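Long-range contact in catalase (Bacillus pumilus, PDB 4QOL), which uses a heme group to break hydrogen peroxide down into water and oxygen and also shows peroxidase-like reactivity toward phenolic substrates: residues T11-R24 / F33-H45. Sequence-based numbering, arbitrary orientation.
Sequences TNQGVPVGDNQNSR and FLDDYHLIEKLAH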
loop_
_atom_site.group_PDB
_atom_site.type_symbol
_atom_site.label_atom_id
_atom_site.label_comp_id
_atom_site.label_asym_id
_atom_site.label_seq_id
_atom_site.Cartn_x
_atom_site.Cartn_y
_atom_site.Cartn_z
ATOM N N THR A 11 0.275 13.464 -21.929
ATOM C CA THR A 11 -0.121 12.463 -20.934
ATOM C C THR A 11 1.118 11.636 -20.523
ATOM O O THR A 11 2.195 11.738 -21.144
ATOM C CB THR A 11 -1.149 11.498 -21.529
ATOM O OG1 THR A 11 -0.576 10.665 -22.555
ATOM C CG2 THR A 11 -2.400 12.240 -22.077
ATOM N N ASN A 12 0.960 10.733 -19.554
ATOM C CA ASN A 12 2.004 9.783 -19.201
ATOM C C ASN A 12 2.315 8.726 -20.245
ATOM O O ASN A 12 3.350 8.057 -20.130
ATOM C CB ASN A 12 1.737 9.155 -17.833
ATOM C CG ASN A 12 1.705 10.168 -16.727
ATOM O OD1 ASN A 12 2.393 11.199 -16.765
ATOM N ND2 ASN A 12 0.884 9.904 -15.702
ATOM N N GLN A 13 1.411 8.585 -21.233
ATOM C CA GLN A 13 1.623 7.728 -22.379
ATOM C C GLN A 13 2.455 8.440 -23.440
ATOM O O GLN A 13 2.776 7.841 -24.472
ATOM C CB GLN A 13 0.314 7.292 -22.987
ATOM C CG GLN A 13 -0.685 6.595 -22.045
ATOM C CD GLN A 13 -0.301 5.176 -21.736
ATOM O OE1 GLN A 13 0.618 4.588 -22.347
ATOM N NE2 GLN A 13 -0.943 4.618 -20.717
ATOM N N GLY A 14 2.793 9.700 -23.219
ATOM C CA GLY A 14 3.537 10.476 -24.250
ATOM C C GLY A 14 2.718 11.068 -25.380
ATOM O O GLY A 14 3.269 11.488 -26.374
ATOM N N VAL A 15 1.395 11.068 -25.245
ATOM C CA VAL A 15 0.521 11.696 -26.229
ATOM C C VAL A 15 0.399 13.177 -25.909
ATOM O O VAL A 15 0.042 13.569 -24.784
ATOM C CB VAL A 15 -0.879 11.058 -26.230
ATOM C CG1 VAL A 15 -1.780 11.748 -27.231
ATOM C CG2 VAL A 15 -0.787 9.559 -26.556
ATOM N N PRO A 16 0.672 14.059 -26.889
ATOM C CA PRO A 16 0.463 15.486 -26.615
ATOM C C PRO A 16 -0.981 15.843 -26.282
ATOM O O PRO A 16 -1.914 15.291 -26.884
ATOM C CB PRO A 16 0.955 16.182 -27.893
ATOM C CG PRO A 16 1.892 15.185 -28.550
ATOM C CD PRO A 16 1.372 13.834 -28.183
ATOM N N VAL A 17 -1.153 16.730 -25.309
ATOM C CA VAL A 17 -2.461 17.090 -24.850
ATOM C C VAL A 17 -3.027 18.222 -25.743
ATOM O O VAL A 17 -2.438 19.289 -25.820
ATOM C CB VAL A 17 -2.384 17.530 -23.357
ATOM C CG1 VAL A 17 -3.645 18.269 -22.895
ATOM C CG2 VAL A 17 -2.154 16.275 -22.499
ATOM N N GLY A 18 -4.179 17.980 -26.353
ATOM C CA GLY A 18 -4.827 19.012 -27.156
ATOM C C GLY A 18 -5.468 20.179 -26.400
ATOM O O GLY A 18 -5.522 21.322 -26.907
ATOM N N ASP A 19 -5.965 19.902 -25.195
ATOM C CA ASP A 19 -6.655 20.912 -24.371
ATOM C C ASP A 19 -6.456 20.572 -22.889
ATOM O O ASP A 19 -6.971 19.571 -22.411
ATOM C CB ASP A 19 -8.138 20.856 -24.728
ATOM C CG ASP A 19 -8.993 21.989 -24.096
ATOM O OD1 ASP A 19 -8.609 22.647 -23.136
ATOM O OD2 ASP A 19 -10.082 22.236 -24.653
ATOM N N ASN A 20 -5.718 21.438 -22.195
ATOM C CA ASN A 20 -5.499 21.280 -20.800
ATOM C C ASN A 20 -6.418 22.146 -19.949
ATOM O O ASN A 20 -6.116 22.311 -18.763
ATOM C CB ASN A 20 -4.026 21.545 -20.483
ATOM C CG ASN A 20 -3.612 21.090 -19.061
ATOM O OD1 ASN A 20 -3.967 19.998 -18.615
ATOM N ND2 ASN A 20 -2.873 21.929 -18.383
ATOM N N GLN A 21 -7.460 22.716 -20.576
ATOM C CA GLN A 21 -8.403 23.623 -19.898
ATOM C C GLN A 21 -9.771 23.052 -19.670
ATOM O O GLN A 21 -10.406 23.328 -18.631
ATOM C CB GLN A 21 -8.563 24.947 -20.681
ATOM C CG GLN A 21 -7.267 25.540 -21.219
ATOM C CD GLN A 21 -6.116 25.535 -20.216
ATOM O OE1 GLN A 21 -6.296 25.899 -19.026
ATOM N NE2 GLN A 21 -4.920 25.177 -20.686
ATOM N N ASN A 22 -10.301 22.311 -20.662
ATOM C CA ASN A 22 -11.709 21.881 -20.616
ATOM C C ASN A 22 -11.786 20.375 -20.558
ATOM O O ASN A 22 -11.148 19.674 -21.380
ATOM C CB ASN A 22 -12.482 22.382 -21.851
ATOM C CG ASN A 22 -12.358 23.883 -22.040
ATOM O OD1 ASN A 22 -12.825 24.653 -21.175
ATOM N ND2 ASN A 22 -11.588 24.293 -23.037
ATOM N N SER A 23 -12.589 19.878 -19.639
ATOM C CA SER A 23 -13.073 18.539 -19.623
ATOM C C SER A 23 -13.934 18.261 -20.848
ATOM O O SER A 23 -14.453 19.155 -21.497
ATOM C CB SER A 23 -13.957 18.283 -18.386
ATOM O OG SER A 23 -13.248 18.461 -17.188
ATOM N N ARG A 24 -14.064 16.974 -21.160
ATOM C CA ARG A 24 -14.895 16.572 -22.273
ATOM C C ARG A 24 -16.344 16.347 -21.853
ATOM O O ARG A 24 -16.622 15.561 -20.929
ATOM C CB ARG A 24 -14.259 15.298 -22.871
ATOM C CG ARG A 24 -14.747 14.924 -24.198
ATOM C CD ARG A 24 -14.003 13.680 -24.670
ATOM N NE ARG A 24 -14.130 13.579 -26.116
ATOM C CZ ARG A 24 -13.922 12.467 -26.795
ATOM N NH1 ARG A 24 -13.668 11.317 -26.132
ATOM N NH2 ARG A 24 -14.028 12.503 -28.102
ATOM N N PHE A 33 -17.923 13.284 -19.658
ATOM C CA PHE A 33 -17.777 11.905 -20.142
ATOM C C PHE A 33 -16.631 11.148 -19.466
ATOM O O PHE A 33 -15.616 11.766 -19.098
ATOM C CB PHE A 33 -17.543 11.926 -21.637
ATOM C CG PHE A 33 -18.804 12.234 -22.407
ATOM C CD1 PHE A 33 -19.856 11.313 -22.435
ATOM C CD2 PHE A 33 -18.932 13.422 -23.145
ATOM C CE1 PHE A 33 -21.027 11.597 -23.164
ATOM C CE2 PHE A 33 -20.133 13.722 -23.821
ATOM C CZ PHE A 33 -21.168 12.829 -23.808
ATOM N N LEU A 34 -16.868 9.851 -19.326
ATOM C CA LEU A 34 -15.867 8.916 -18.799
ATOM C C LEU A 34 -14.660 8.835 -19.728
ATOM O O LEU A 34 -13.533 8.656 -19.276
ATOM C CB LEU A 34 -16.492 7.543 -18.590
ATOM C CG LEU A 34 -15.678 6.480 -17.851
ATOM C CD1 LEU A 34 -15.181 7.004 -16.531
ATOM C CD2 LEU A 34 -16.497 5.176 -17.728
ATOM N N ASP A 35 -14.889 8.883 -21.043
ATOM C CA ASP A 35 -13.789 8.843 -22.052
ATOM C C ASP A 35 -13.085 10.234 -22.127
ATOM O O ASP A 35 -13.155 10.978 -23.123
ATOM C CB ASP A 35 -14.283 8.406 -23.426
ATOM C CG ASP A 35 -13.198 8.363 -24.464
ATOM O OD1 ASP A 35 -12.010 8.272 -24.096
ATOM O OD2 ASP A 35 -13.509 8.399 -25.677
ATOM N N ASP A 36 -12.326 10.524 -21.080
ATOM C CA ASP A 36 -11.455 11.700 -21.011
ATOM C C ASP A 36 -10.223 11.230 -20.283
ATOM O O ASP A 36 -10.090 11.419 -19.058
ATOM C CB ASP A 36 -12.140 12.838 -20.235
ATOM C CG ASP A 36 -11.351 14.160 -20.293
ATOM O OD1 ASP A 36 -10.161 14.127 -20.655
ATOM O OD2 ASP A 36 -11.981 15.218 -20.060
ATOM N N TYR A 37 -9.355 10.542 -21.000
ATOM C CA TYR A 37 -8.216 9.921 -20.357
ATOM C C TYR A 37 -7.327 10.966 -19.666
ATOM O O TYR A 37 -6.793 10.718 -18.586
ATOM C CB TYR A 37 -7.374 9.144 -21.393
ATOM C CG TYR A 37 -6.106 8.545 -20.791
ATOM C CD1 TYR A 37 -6.162 7.319 -20.122
ATOM C CD2 TYR A 37 -4.849 9.206 -20.861
ATOM C CE1 TYR A 37 -5.021 6.746 -19.588
ATOM C CE2 TYR A 37 -3.724 8.641 -20.291
ATOM C CZ TYR A 37 -3.800 7.399 -19.664
ATOM O OH TYR A 37 -2.691 6.860 -19.058
ATOM N N HIS A 38 -7.105 12.101 -20.324
ATOM C CA HIS A 38 -6.286 13.132 -19.723
ATOM C C HIS A 38 -6.826 13.604 -18.368
ATOM O O HIS A 38 -6.071 13.734 -17.400
ATOM C CB HIS A 38 -6.129 14.337 -20.673
ATOM C CG HIS A 38 -5.344 15.499 -20.096
ATOM N ND1 HIS A 38 -4.154 15.350 -19.417
ATOM C CD2 HIS A 38 -5.546 16.828 -20.162
ATOM C CE1 HIS A 38 -3.671 16.534 -19.076
ATOM N NE2 HIS A 38 -4.525 17.444 -19.457
ATOM N N LEU A 39 -8.110 13.882 -18.297
ATOM C CA LEU A 39 -8.751 14.316 -17.043
ATOM C C LEU A 39 -8.534 13.240 -15.957
ATOM O O LEU A 39 -8.080 13.547 -14.847
ATOM C CB LEU A 39 -10.264 14.563 -17.180
ATOM C CG LEU A 39 -11.088 14.889 -15.937
ATOM C CD1 LEU A 39 -10.720 16.292 -15.411
ATOM C CD2 LEU A 39 -12.623 14.854 -16.153
ATOM N N ILE A 40 -8.867 11.995 -16.296
ATOM C CA ILE A 40 -8.853 10.965 -15.297
ATOM C C ILE A 40 -7.392 10.681 -14.885
ATOM O O ILE A 40 -7.079 10.529 -13.673
ATOM C CB ILE A 40 -9.585 9.700 -15.752
ATOM C CG1 ILE A 40 -11.051 9.977 -16.034
ATOM C CG2 ILE A 40 -9.447 8.601 -14.713
ATOM C CD1 ILE A 40 -11.780 10.579 -14.864
ATOM N N GLU A 41 -6.441 10.672 -15.835
ATOM C CA GLU A 41 -5.054 10.347 -15.462
ATOM C C GLU A 41 -4.500 11.442 -14.531
ATOM O O GLU A 41 -3.777 11.164 -13.570
ATOM C CB GLU A 41 -4.176 10.235 -16.722
ATOM C CG GLU A 41 -2.692 9.852 -16.480
ATOM C CD GLU A 41 -1.813 9.994 -17.743
ATOM O OE1 GLU A 41 -1.406 11.112 -18.035
ATOM O OE2 GLU A 41 -1.382 8.975 -18.243
ATOM N N LYS A 42 -4.779 12.703 -14.875
ATOM C CA LYS A 42 -4.276 13.867 -14.180
ATOM C C LYS A 42 -4.896 13.950 -12.772
ATOM O O LYS A 42 -4.159 14.073 -11.802
ATOM C CB LYS A 42 -4.541 15.120 -15.032
ATOM C CG LYS A 42 -4.000 16.401 -14.446
ATOM C CD LYS A 42 -4.488 17.566 -15.330
ATOM C CE LYS A 42 -4.014 18.933 -14.899
ATOM N NZ LYS A 42 -4.569 20.009 -15.781
ATOM N N LEU A 43 -6.235 13.814 -12.651
ATOM C CA LEU A 43 -6.875 13.727 -11.322
ATOM C C LEU A 43 -6.407 12.508 -10.506
ATOM O O LEU A 43 -6.077 12.629 -9.292
ATOM C CB LEU A 43 -8.385 13.744 -11.435
ATOM C CG LEU A 43 -9.108 15.035 -11.859
ATOM C CD1 LEU A 43 -10.569 14.750 -11.920
ATOM C CD2 LEU A 43 -8.755 16.187 -10.919
ATOM N N ALA A 44 -6.241 11.353 -11.146
ATOM C CA ALA A 44 -5.903 10.142 -10.406
ATOM C C ALA A 44 -4.482 10.269 -9.836
ATOM O O ALA A 44 -4.189 9.786 -8.730
ATOM C CB ALA A 44 -5.993 8.893 -11.325
ATOM N N HIS A 45 -3.585 10.884 -10.587
ATOM C CA HIS A 45 -2.249 11.004 -10.053
ATOM C C HIS A 45 -2.211 12.061 -8.944
ATOM O O HIS A 45 -1.568 11.885 -7.924
ATOM C CB HIS A 45 -1.210 11.321 -11.145
ATOM C CG HIS A 45 0.170 11.182 -10.644
ATOM N ND1 HIS A 45 1.012 10.101 -10.900
ATOM C CD2 HIS A 45 0.861 12.007 -9.860
ATOM C CE1 HIS A 45 2.158 10.271 -10.245
ATOM N NE2 HIS A 45 2.082 11.413 -9.598
HETATM O O HOH W 1 -14.877 14.462 -18.916
#
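T11 and H38 face each other with their CA atoms 6.3 Å apart, and from there the irregular chain 11-24 curls round the first turns of helix 37-46 until R24 O takes the backbone N-H of F33. At the T11 end, E41 reaches out, extended beyond CG, and its OE1 accepts a nearly straight bond from N12 N (2.8 Å) through the syn lone pair. The N12 amide stacks on this carboxylate, the planes 26° apart, while its ND2 bonds Q368 of a second subunit. Y37 OH donates to E41 OE2 on the anti side, tilted out of the carboxylate plane (2.6 Å), and accepts a longer bond, in the amide plane, from Q13 NE2; T11 CB lies at the edge of the ring. A phenylalanine in place of Y37 would probably leave the Q13 amide without this acceptor and the E41 carboxylate freer to turn. Further along, V17 CG2 sits squarely over one face of the H38 imidazole, 3.8 Å from the centroid, a CH-pi contact. N20 turns CG away from its own N (chi1 -167°), and OD1 then accepts from both H38 NE2 (2.7 Å), in the ring plane, and K42 NZ (2.9 Å). D36 is the N-cap: OD1 accepts from L39 N, and OD2 meets R24 N from above the carboxylate plane. R24 NH1 bonds D35 O in plane and forms a salt bridge with D35 OD2, whose hydrogen bond is weak. Bonds from N12 and N20 to the second subunit (Q368, E385, E395) and from S23, D36 and K42 to the third (D139, R413, D145) thread this N-terminal region among its neighbours, as in other tetrameric catalases. Two donors on OD1 would probably polarise the N20 amide, and this shared acceptor ties H38 and K42 to the loop.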